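Local coordinates for extracellular solute-binding protein, family 1 (Bifidobacterium longum subsp. infantis ATCC 15697, PDB 3QUF), which probably binds a solute, likely a sugar, outside the cell and delivers it to an ABC transporter for uptake, at residues T30-Y35 with I57-Q62; T85-T90 with G302-S307; D110-I115 with Y130-S135; E328-F333 with S341-Y346. All coordinates share one frame; numbering follows the deposited sequence. Where two conformers were deposited one is given.

Contact 1. Residues T30-Y35 with I57-Q62; sequences TKISFY and ITLDVQ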
# COMPACT_ATOMS: atom_id res chain seq x y z
N THR A 30 22.62 -27.53 4.62
CA THR A 30 23.03 -26.20 4.21
C THR A 30 22.49 -25.22 5.22
O THR A 30 21.28 -25.18 5.46
CB THR A 30 22.44 -25.86 2.83
OG1 THR A 30 22.97 -26.79 1.85
CG2 THR A 30 22.80 -24.41 2.42
N LYS A 31 23.38 -24.44 5.81
CA LYS A 31 23.00 -23.39 6.75
C LYS A 31 22.74 -22.07 6.03
O LYS A 31 23.63 -21.58 5.34
CB LYS A 31 24.15 -23.18 7.73
CG LYS A 31 24.51 -24.41 8.53
CD LYS A 31 25.46 -24.05 9.66
CE LYS A 31 25.01 -22.78 10.36
NZ LYS A 31 23.79 -22.97 11.18
N ILE A 32 21.56 -21.49 6.22
CA ILE A 32 21.25 -20.15 5.70
C ILE A 32 20.68 -19.26 6.80
O ILE A 32 20.26 -19.78 7.86
CB ILE A 32 20.29 -20.17 4.50
CG1 ILE A 32 18.98 -20.92 4.81
CG2 ILE A 32 21.03 -20.82 3.31
CD1 ILE A 32 17.93 -20.83 3.67
N SER A 33 20.73 -17.94 6.59
CA SER A 33 20.21 -16.98 7.52
C SER A 33 19.15 -16.11 6.89
O SER A 33 19.13 -15.91 5.67
CB SER A 33 21.32 -16.11 8.10
OG SER A 33 22.04 -15.53 7.04
N PHE A 34 18.25 -15.59 7.72
CA PHE A 34 17.17 -14.71 7.27
C PHE A 34 17.11 -13.59 8.27
O PHE A 34 16.96 -13.86 9.47
CB PHE A 34 15.87 -15.51 7.25
CG PHE A 34 14.60 -14.73 6.95
CD1 PHE A 34 14.57 -13.55 6.24
CD2 PHE A 34 13.38 -15.24 7.40
CE1 PHE A 34 13.36 -12.87 6.02
CE2 PHE A 34 12.19 -14.57 7.18
CZ PHE A 34 12.17 -13.41 6.52
N TYR A 35 17.36 -12.37 7.82
CA TYR A 35 17.19 -11.19 8.68
C TYR A 35 15.85 -10.63 8.29
O TYR A 35 15.69 -10.05 7.21
CB TYR A 35 18.29 -10.17 8.48
CG TYR A 35 18.21 -9.04 9.48
CD1 TYR A 35 18.05 -9.31 10.83
CD2 TYR A 35 18.29 -7.73 9.11
CE1 TYR A 35 17.97 -8.28 11.78
CE2 TYR A 35 18.22 -6.69 10.04
CZ TYR A 35 18.04 -6.98 11.36
OH TYR A 35 18.00 -6.00 12.33
N ILE A 57 18.04 -28.24 5.34
CA ILE A 57 18.31 -26.79 5.44
C ILE A 57 18.15 -26.34 6.87
O ILE A 57 17.12 -26.64 7.49
CB ILE A 57 17.41 -25.99 4.51
CG1 ILE A 57 17.64 -26.47 3.06
CG2 ILE A 57 17.62 -24.41 4.70
CD1 ILE A 57 16.71 -25.93 2.04
N THR A 58 19.18 -25.67 7.39
CA THR A 58 19.12 -25.07 8.71
C THR A 58 18.93 -23.57 8.51
O THR A 58 19.82 -22.94 7.96
CB THR A 58 20.45 -25.30 9.47
OG1 THR A 58 20.69 -26.72 9.66
CG2 THR A 58 20.41 -24.58 10.85
N LEU A 59 17.82 -23.03 9.00
CA LEU A 59 17.52 -21.61 8.85
C LEU A 59 17.67 -20.87 10.18
O LEU A 59 17.03 -21.24 11.17
CB LEU A 59 16.13 -21.46 8.26
CG LEU A 59 15.60 -20.06 8.00
CD1 LEU A 59 16.53 -19.30 7.06
CD2 LEU A 59 14.14 -20.03 7.42
N ASP A 60 18.59 -19.93 10.23
CA ASP A 60 18.83 -19.07 11.41
C ASP A 60 18.13 -17.75 11.13
O ASP A 60 18.50 -17.04 10.20
CB ASP A 60 20.33 -18.84 11.63
CG ASP A 60 20.63 -17.91 12.82
OD1 ASP A 60 19.82 -17.83 13.75
OD2 ASP A 60 21.70 -17.27 12.82
N VAL A 61 17.11 -17.44 11.92
CA VAL A 61 16.32 -16.25 11.74
C VAL A 61 16.56 -15.23 12.82
O VAL A 61 16.54 -15.59 14.01
CB VAL A 61 14.81 -16.57 11.66
CG1 VAL A 61 13.98 -15.30 11.30
CG2 VAL A 61 14.54 -17.66 10.66
N GLN A 62 16.83 -13.99 12.40
CA GLN A 62 16.84 -12.83 13.27
C GLN A 62 15.74 -11.86 12.88
O GLN A 62 15.34 -11.72 11.72
CB GLN A 62 18.21 -12.18 13.29
CG GLN A 62 19.28 -13.18 13.71
CD GLN A 62 20.45 -12.57 14.47
OE1 GLN A 62 21.35 -12.00 13.87
NE2 GLN A 62 20.46 -12.73 15.81
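The parallel strand pair of a beta-alpha-beta unit brings Thr-30 beside Ile-57 and keeps step up to Tyr-35 beside Gln-62. Ile-32 grips the neighbouring strand twice, donating from its N to Thr-58 O at 2.9 Å and accepting at its O from Asp-60 N, also at 2.9 Å. Phe-34 repeats the pattern toward Asp-60 O and Gln-62 N, and Thr-58 N to Thr-30 O makes the fifth bond.

On the face carrying Ile-32, Phe-34, Leu-59 and Val-61, contacts are apolar. CG1 of Ile-32, wedged between its own backbone N and carbonyl carbon (chi1 56°), touches both Ile-57 CG2 and Leu-59 CD1 at 3.7 Å. The same Leu-59 CD1 comes to 3.9 Å from Phe-34 CB, while Val-61 runs alongside the Phe-34 side chain. Helix 40-53, the crossover between the strands, covers this face with Ile-43, Val-47 and Phe-50; helix 311-324 adds Ala-316 against Ile-32 and Ile-57.

On the opposite face, which carries Tyr-35 and Gln-62, Gln-62 CB lies in the plane of the Tyr-35 ring at its edge, 3.8 Å from Tyr-35 CD1. Tyr-35 OH bonds to Thr-73 OG1, and Gln-62 OE1 to Arg-77 NH1.

Contact 2. Residues T85-T90 with G302-S307; sequences TIFNLT and GFAIAS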
# COMPACT_ATOMS: atom_id res chain seq x y z
N THR A 85 21.39 -14.48 4.15
CA THR A 85 21.00 -15.09 2.89
C THR A 85 19.69 -14.57 2.32
O THR A 85 19.51 -14.48 1.08
CB THR A 85 20.91 -16.62 3.03
OG1 THR A 85 21.87 -17.12 3.96
CG2 THR A 85 21.09 -17.28 1.68
N ILE A 86 18.72 -14.35 3.21
CA ILE A 86 17.41 -13.86 2.87
C ILE A 86 17.14 -12.62 3.71
O ILE A 86 17.57 -12.52 4.87
CB ILE A 86 16.33 -14.89 3.16
CG1 ILE A 86 16.60 -16.21 2.45
CG2 ILE A 86 14.94 -14.34 2.76
CD1 ILE A 86 16.14 -17.45 3.21
N PHE A 87 16.50 -11.66 3.09
CA PHE A 87 16.17 -10.40 3.74
C PHE A 87 14.97 -9.75 3.04
O PHE A 87 14.48 -10.24 2.01
CB PHE A 87 17.38 -9.48 3.83
CG PHE A 87 18.03 -9.23 2.52
CD1 PHE A 87 17.56 -8.24 1.68
CD2 PHE A 87 19.09 -10.04 2.10
CE1 PHE A 87 18.16 -8.05 0.42
CE2 PHE A 87 19.68 -9.84 0.86
CZ PHE A 87 19.19 -8.86 0.02
N ASN A 88 14.53 -8.61 3.56
CA ASN A 88 13.38 -7.93 2.99
C ASN A 88 13.69 -6.61 2.36
O ASN A 88 14.49 -5.83 2.88
CB ASN A 88 12.32 -7.72 4.09
CG ASN A 88 11.67 -9.00 4.55
OD1 ASN A 88 11.82 -9.42 5.70
ND2 ASN A 88 10.94 -9.69 3.62
N LEU A 89 13.06 -6.36 1.21
CA LEU A 89 13.04 -5.08 0.56
C LEU A 89 11.76 -4.40 0.99
O LEU A 89 10.66 -4.87 0.69
CB LEU A 89 13.08 -5.24 -0.95
CG LEU A 89 14.32 -5.95 -1.51
CD1 LEU A 89 14.19 -6.09 -3.02
CD2 LEU A 89 15.61 -5.23 -1.17
N THR A 90 11.91 -3.34 1.75
CA THR A 90 10.78 -2.63 2.29
C THR A 90 10.54 -1.37 1.47
O THR A 90 11.35 -1.01 0.61
CB THR A 90 10.99 -2.24 3.72
OG1 THR A 90 11.91 -1.13 3.85
CG2 THR A 90 11.52 -3.46 4.54
N GLY A 302 8.87 -7.05 0.19
CA GLY A 302 9.34 -8.08 -0.72
C GLY A 302 10.41 -8.91 -0.05
O GLY A 302 11.05 -8.48 0.91
N PHE A 303 10.60 -10.12 -0.56
CA PHE A 303 11.66 -11.02 -0.11
C PHE A 303 12.75 -11.12 -1.15
O PHE A 303 12.45 -11.24 -2.33
CB PHE A 303 11.08 -12.41 0.16
CG PHE A 303 10.12 -12.43 1.31
CD1 PHE A 303 8.83 -11.93 1.17
CD2 PHE A 303 10.52 -12.88 2.56
CE1 PHE A 303 7.96 -11.90 2.27
CE2 PHE A 303 9.65 -12.84 3.63
CZ PHE A 303 8.38 -12.34 3.48
N ALA A 304 13.99 -11.09 -0.70
CA ALA A 304 15.16 -11.09 -1.57
C ALA A 304 16.21 -12.05 -1.04
O ALA A 304 16.22 -12.43 0.16
CB ALA A 304 15.72 -9.66 -1.64
N ILE A 305 17.08 -12.48 -1.94
CA ILE A 305 18.20 -13.36 -1.63
C ILE A 305 19.52 -12.57 -1.84
O ILE A 305 19.63 -11.75 -2.75
CB ILE A 305 18.15 -14.63 -2.55
CG1 ILE A 305 16.86 -15.40 -2.34
CG2 ILE A 305 19.38 -15.51 -2.32
CD1 ILE A 305 16.63 -16.59 -3.27
N ALA A 306 20.52 -12.84 -1.01
CA ALA A 306 21.84 -12.19 -1.10
C ALA A 306 22.54 -12.64 -2.37
O ALA A 306 22.66 -13.85 -2.64
CB ALA A 306 22.70 -12.58 0.09
N SER A 307 23.08 -11.69 -3.12
CA SER A 307 23.97 -12.05 -4.21
C SER A 307 25.31 -12.59 -3.70
O SER A 307 25.96 -13.38 -4.40
CB SER A 307 24.16 -10.87 -5.14
OG SER A 307 24.73 -9.82 -4.42
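Asn-88 and Phe-303 each swing CG beside their own backbone N and opposite the carbonyl carbon (chi1 -69° and -66°), so that amide and ring leave the strands side by side. The Asn-88 ND2 atom sits 3.3 Å above the centre of the Phe-303 ring, with the two planes 75° apart. Its amide plane also contains Gly-302 O, to which ND2 donates an almost straight bond of 3.0 Å. Leu-89 N reaches that same oxygen at 2.9 Å from the opposite face of the carbonyl plane, so two donors hold it. Since Asn-88 OD1 accepts from Tyr-37 N, the amide is fixed at both ends.

Strand 86-89 runs parallel to strand 30-36 on one side and antiparallel to 295-305 on the other. Insertion of one antiparallel strand that returns from far along the chain is consistent with the class II topology of periplasmic-type binding proteins.

Phe-87 and Ala-304 form a hydrogen-bonded pair, with Ala-304 N to Phe-87 O at 2.9 Å and Phe-87 N to Ala-304 O at 3.0 Å. The Phe-87 ring leans over its partner strand: CE1 lies 3.6 Å from Ala-304 CB, and Ala-304 O stands over one ring face, toward the rim. Leu-89 CG meets Ala-304 CB at 4.0 Å, and helix 67-79 packs on Phe-87 through Tyr-70, Leu-74 and Leu-78.

Contact 3. Residues D110-I115 with Y130-S135; sequences DFLDGI and YGMPVS. With SO4 (sulfate ion), chain D.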
# COMPACT_ATOMS: atom_id res chain seq x y z
N ASP A 110 11.09 -19.96 -11.32
CA ASP A 110 9.78 -20.63 -11.31
C ASP A 110 8.98 -20.32 -10.04
O ASP A 110 7.74 -20.35 -10.06
CB ASP A 110 9.95 -22.15 -11.43
CG ASP A 110 10.40 -22.60 -12.79
OD1 ASP A 110 10.30 -21.83 -13.78
OD2 ASP A 110 10.83 -23.77 -12.87
N PHE A 111 9.66 -20.02 -8.93
CA PHE A 111 8.97 -19.70 -7.70
C PHE A 111 8.19 -18.37 -7.73
O PHE A 111 7.40 -18.08 -6.83
CB PHE A 111 9.91 -19.79 -6.47
CG PHE A 111 11.08 -18.82 -6.47
CD1 PHE A 111 10.91 -17.47 -6.20
CD2 PHE A 111 12.36 -19.28 -6.65
CE1 PHE A 111 11.97 -16.61 -6.18
CE2 PHE A 111 13.43 -18.45 -6.61
CZ PHE A 111 13.25 -17.10 -6.37
N LEU A 112 8.39 -17.57 -8.78
CA LEU A 112 7.62 -16.36 -8.99
C LEU A 112 6.25 -16.61 -9.61
O LEU A 112 5.43 -15.72 -9.65
CB LEU A 112 8.36 -15.37 -9.87
CG LEU A 112 9.77 -14.98 -9.45
CD1 LEU A 112 10.40 -14.12 -10.55
CD2 LEU A 112 9.75 -14.28 -8.09
N ASP A 113 6.01 -17.83 -10.11
CA ASP A 113 4.80 -18.06 -10.86
C ASP A 113 3.57 -17.92 -9.95
O ASP A 113 3.61 -18.25 -8.74
CB ASP A 113 4.85 -19.41 -11.57
CG ASP A 113 5.86 -19.45 -12.72
OD1 ASP A 113 6.33 -18.40 -13.21
OD2 ASP A 113 6.16 -20.57 -13.16
N GLY A 114 2.50 -17.33 -10.49
CA GLY A 114 1.24 -17.17 -9.77
C GLY A 114 1.02 -15.76 -9.25
O GLY A 114 -0.08 -15.42 -8.80
N ILE A 115 2.07 -14.93 -9.29
CA ILE A 115 2.00 -13.56 -8.84
C ILE A 115 2.02 -12.66 -10.05
O ILE A 115 2.93 -12.73 -10.88
CB ILE A 115 3.22 -13.24 -7.94
CG1 ILE A 115 3.28 -14.19 -6.75
CG2 ILE A 115 3.21 -11.74 -7.49
CD1 ILE A 115 4.58 -14.21 -5.99
N TYR A 130 14.50 -8.34 -8.41
CA TYR A 130 15.37 -8.51 -7.24
C TYR A 130 14.62 -8.86 -5.99
O TYR A 130 15.25 -9.09 -4.94
CB TYR A 130 16.19 -7.24 -7.01
CG TYR A 130 17.20 -7.02 -8.09
CD1 TYR A 130 18.41 -7.75 -8.11
CD2 TYR A 130 16.97 -6.10 -9.09
CE1 TYR A 130 19.35 -7.55 -9.11
CE2 TYR A 130 17.92 -5.89 -10.11
CZ TYR A 130 19.09 -6.64 -10.11
OH TYR A 130 20.02 -6.46 -11.11
N GLY A 131 13.30 -8.93 -6.03
CA GLY A 131 12.51 -9.27 -4.83
C GLY A 131 11.15 -9.79 -5.22
O GLY A 131 10.66 -9.53 -6.36
N MSE A 132 10.54 -10.51 -4.29
CA MSE A 132 9.24 -11.09 -4.53
C MSE A 132 8.32 -10.74 -3.38
O MSE A 132 8.57 -11.15 -2.24
CB MSE A 132 9.35 -12.63 -4.62
CG MSE A 132 8.00 -13.32 -4.61
SE MSE A 132 8.13 -15.26 -4.44
CE MSE A 132 8.61 -15.29 -2.63
N PRO A 133 7.22 -10.02 -3.66
CA PRO A 133 6.15 -9.86 -2.68
C PRO A 133 5.17 -11.01 -2.80
O PRO A 133 4.94 -11.53 -3.89
CB PRO A 133 5.47 -8.58 -3.14
CG PRO A 133 5.62 -8.58 -4.62
CD PRO A 133 6.84 -9.44 -4.96
N VAL A 134 4.62 -11.43 -1.67
CA VAL A 134 3.58 -12.42 -1.69
C VAL A 134 2.27 -11.97 -1.05
O VAL A 134 1.29 -12.73 -1.10
CB VAL A 134 4.03 -13.74 -1.05
CG1 VAL A 134 5.22 -14.31 -1.86
CG2 VAL A 134 4.37 -13.53 0.45
N SER A 135 2.24 -10.77 -0.50
CA SER A 135 1.08 -10.33 0.25
C SER A 135 0.95 -8.83 0.15
O SER A 135 1.90 -8.13 -0.23
CB SER A 135 1.18 -10.76 1.70
OG SER A 135 2.31 -10.18 2.28
S SO4 D . 2.00 -16.89 -13.78
O1 SO4 D . 2.82 -16.09 -12.88
O2 SO4 D . 1.92 -16.21 -15.07
O3 SO4 D . 2.59 -18.21 -13.96
O4 SO4 D . 0.65 -17.02 -13.22
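Dispersion contacts between Leu-112, Ile-115 and Met-132, a selenomethionine, carry most of this meeting of two loop segments. Met-132 holds CG anti to the backbone N (chi1 169°), which sets CG 3.8 Å from Ile-115 CD1. Met-132 CB lies 3.9 Å from Leu-112 CD2. The Ile-115 side chain crosses that of Met-132 at about a right angle, and Ile-115 CD1 also meets Val-134 CG1 at 4.2 Å.

A Met-aromatic contact comes next: Met-132 SE lies near the plane of the Phe-111 ring, at its edge, 4.0 Å from Phe-111 CD1. Leu-321 of helix 311-324 touches both partners.

The polar bonds engage backbone atoms of 110-115. Leu-112 to Ile-115 form a type II turn, closed by a weak bond, with Gly-114 at positive phi (103°). Gly-114 N donates a nearly straight 2.7 Å bond to O1 of a sulfate, probably from the crystallisation liquor, and the side-chain amide ND2 of Asn-325 bonds to the carbonyls of Phe-111 and Asp-113.

Pro-133 O, buried without a polar partner in the model, faces a methyl group, Ile-115 CD1, at 3.4 Å. With every contact between the segments van der Waals or Met-aromatic and none a hydrogen bond, their cohesion rests on apolar fit.

Contact 4. Residues E328-F333 with S341-Y346; sequences EGLEAF and SLSSKY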
# COMPACT_ATOMS: atom_id res chain seq x y z
N GLU A 328 0.54 -23.57 1.49
CA GLU A 328 0.77 -23.68 2.92
C GLU A 328 1.44 -22.43 3.45
O GLU A 328 1.03 -21.87 4.47
CB GLU A 328 1.63 -24.90 3.22
CG GLU A 328 1.85 -25.14 4.66
CD GLU A 328 2.60 -26.45 4.91
OE1 GLU A 328 2.01 -27.51 4.59
OE2 GLU A 328 3.75 -26.41 5.41
N GLY A 329 2.48 -21.98 2.75
CA GLY A 329 3.20 -20.77 3.16
C GLY A 329 2.35 -19.53 3.16
O GLY A 329 2.39 -18.72 4.08
N LEU A 330 1.59 -19.37 2.09
CA LEU A 330 0.74 -18.18 1.91
C LEU A 330 -0.36 -18.12 2.96
O LEU A 330 -0.66 -17.03 3.50
CB LEU A 330 0.12 -18.16 0.50
CG LEU A 330 1.10 -17.92 -0.64
CD1 LEU A 330 0.51 -18.40 -1.97
CD2 LEU A 330 1.46 -16.41 -0.71
N GLU A 331 -0.98 -19.25 3.24
CA GLU A 331 -2.04 -19.28 4.25
C GLU A 331 -1.48 -18.89 5.61
O GLU A 331 -2.07 -18.07 6.31
CB GLU A 331 -2.72 -20.65 4.31
CG GLU A 331 -3.77 -20.71 5.42
CD GLU A 331 -4.77 -21.83 5.24
OE1 GLU A 331 -4.43 -22.84 4.57
OE2 GLU A 331 -5.92 -21.69 5.77
N ALA A 332 -0.33 -19.46 5.95
CA ALA A 332 0.31 -19.17 7.23
C ALA A 332 0.70 -17.70 7.36
O ALA A 332 0.43 -17.09 8.37
CB ALA A 332 1.53 -20.06 7.45
N PHE A 333 1.27 -17.14 6.32
CA PHE A 333 1.75 -15.76 6.37
C PHE A 333 0.59 -14.76 6.38
O PHE A 333 0.54 -13.88 7.23
CB PHE A 333 2.65 -15.52 5.19
CG PHE A 333 3.39 -14.19 5.24
CD1 PHE A 333 3.81 -13.62 6.43
CD2 PHE A 333 3.72 -13.56 4.06
CE1 PHE A 333 4.50 -12.41 6.43
CE2 PHE A 333 4.40 -12.34 4.06
CZ PHE A 333 4.80 -11.78 5.24
N SER A 341 -3.25 -12.33 -0.03
CA SER A 341 -2.27 -12.98 -0.88
C SER A 341 -2.19 -12.31 -2.25
O SER A 341 -3.24 -12.04 -2.88
CB SER A 341 -2.68 -14.46 -1.07
OG SER A 341 -1.93 -15.05 -2.11
N LEU A 342 -0.96 -12.12 -2.76
CA LEU A 342 -0.75 -11.72 -4.14
C LEU A 342 -0.56 -12.89 -5.13
O LEU A 342 -0.27 -12.67 -6.31
CB LEU A 342 0.45 -10.77 -4.22
CG LEU A 342 0.25 -9.39 -3.64
CD1 LEU A 342 1.62 -8.66 -3.65
CD2 LEU A 342 -0.78 -8.56 -4.48
N SER A 343 -0.71 -14.12 -4.67
CA SER A 343 -0.46 -15.30 -5.48
C SER A 343 -1.73 -16.10 -5.68
O SER A 343 -2.51 -16.31 -4.76
CB SER A 343 0.58 -16.18 -4.82
OG SER A 343 0.73 -17.41 -5.53
N SER A 344 -1.92 -16.57 -6.90
CA SER A 344 -3.07 -17.43 -7.21
C SER A 344 -3.01 -18.81 -6.56
O SER A 344 -3.97 -19.56 -6.61
CB SER A 344 -3.22 -17.58 -8.72
OG SER A 344 -2.09 -18.23 -9.26
N LYS A 345 -1.90 -19.12 -5.89
CA LYS A 345 -1.80 -20.39 -5.19
C LYS A 345 -2.60 -20.42 -3.91
O LYS A 345 -2.89 -21.50 -3.39
CB LYS A 345 -0.36 -20.72 -4.89
CG LYS A 345 0.50 -20.83 -6.14
CD LYS A 345 1.87 -21.25 -5.76
CE LYS A 345 2.82 -21.17 -6.93
NZ LYS A 345 4.13 -21.77 -6.54
N TYR A 346 -3.01 -19.25 -3.41
CA TYR A 346 -3.87 -19.21 -2.24
C TYR A 346 -4.66 -17.94 -2.21
O TYR A 346 -4.11 -16.89 -2.38
CB TYR A 346 -3.04 -19.28 -0.95
CG TYR A 346 -3.87 -19.09 0.29
CD1 TYR A 346 -4.65 -20.10 0.80
CD2 TYR A 346 -3.90 -17.87 0.93
CE1 TYR A 346 -5.44 -19.91 1.92
CE2 TYR A 346 -4.68 -17.67 2.07
CZ TYR A 346 -5.44 -18.70 2.56
OH TYR A 346 -6.24 -18.50 3.67
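The Tyr-346 ring lies over the backbone of a helix, with Glu-331 CA 3.7 Å above its plane and displaced toward the rim. Glu-331 CB completes the approach from the same residue, standing 3.9 Å from the ring centroid in a CH-pi contact only 20° off the normal. Because CG of Glu-331 is anti to the backbone N (chi1 177°) and the chain continues extended, the side chain follows the ring outward, and its CG passes 3.7 Å from Tyr-346 OH. The carboxylate ends inclined at 30° to the ring plane.

Leu-330 takes the neighbouring position, one residue back on the helix. Its CB packs on Tyr-346 CB at 3.7 Å, while its CD1 branch reaches Ser-343 CB at 3.6 Å and also touches Lys-345 CB. The other branch, CD2, turns to Ser-341 OG. Val-134 and Asn-325 touch the same leucine from outside the two segments.

The loop 341-346 that receives Leu-330 begins at the end of the short strand 340-341, which pairs with strand 135-144, and it is shaped by two successive ST turns. Ser-341 OG accepts from Ser-343 N at 3.0 Å, and Ser-343 OG accepts from Lys-345 N at 3.2 Å. A type I turn from Ser-343 to Tyr-346 overlaps the second of these. Asn-325, ahead of helix 327-337, meets the loop twice: its side-chain OD1 is hydrogen-bonded to Ser-343 OG, and its backbone O to NZ of the extended Lys-345 chain.

Overall arrangement
Contact 1 closes before contact 2 opens; contact 3 is nested inside the long loop that contact 2 closes, and contact 4 begins after it. Contacts 1 and 2, with centres 13 Å apart, share one sheet: strand 86-89 lies between 30-36 and 295-305. Phe-303 N bonds to Met-132 O, linking strand 295-305 to the loop 130-135 of contact 3, whose centre is 12 Å from that of contact 2. Contacts 3 and 4 are 11 Å apart between centres and meet through Val-134 O with Leu-342 N and Gly-114 O with Ser-344 N. Early and late parts of the chain thus build one lobe together, as expected of a two-lobed solute-binding protein.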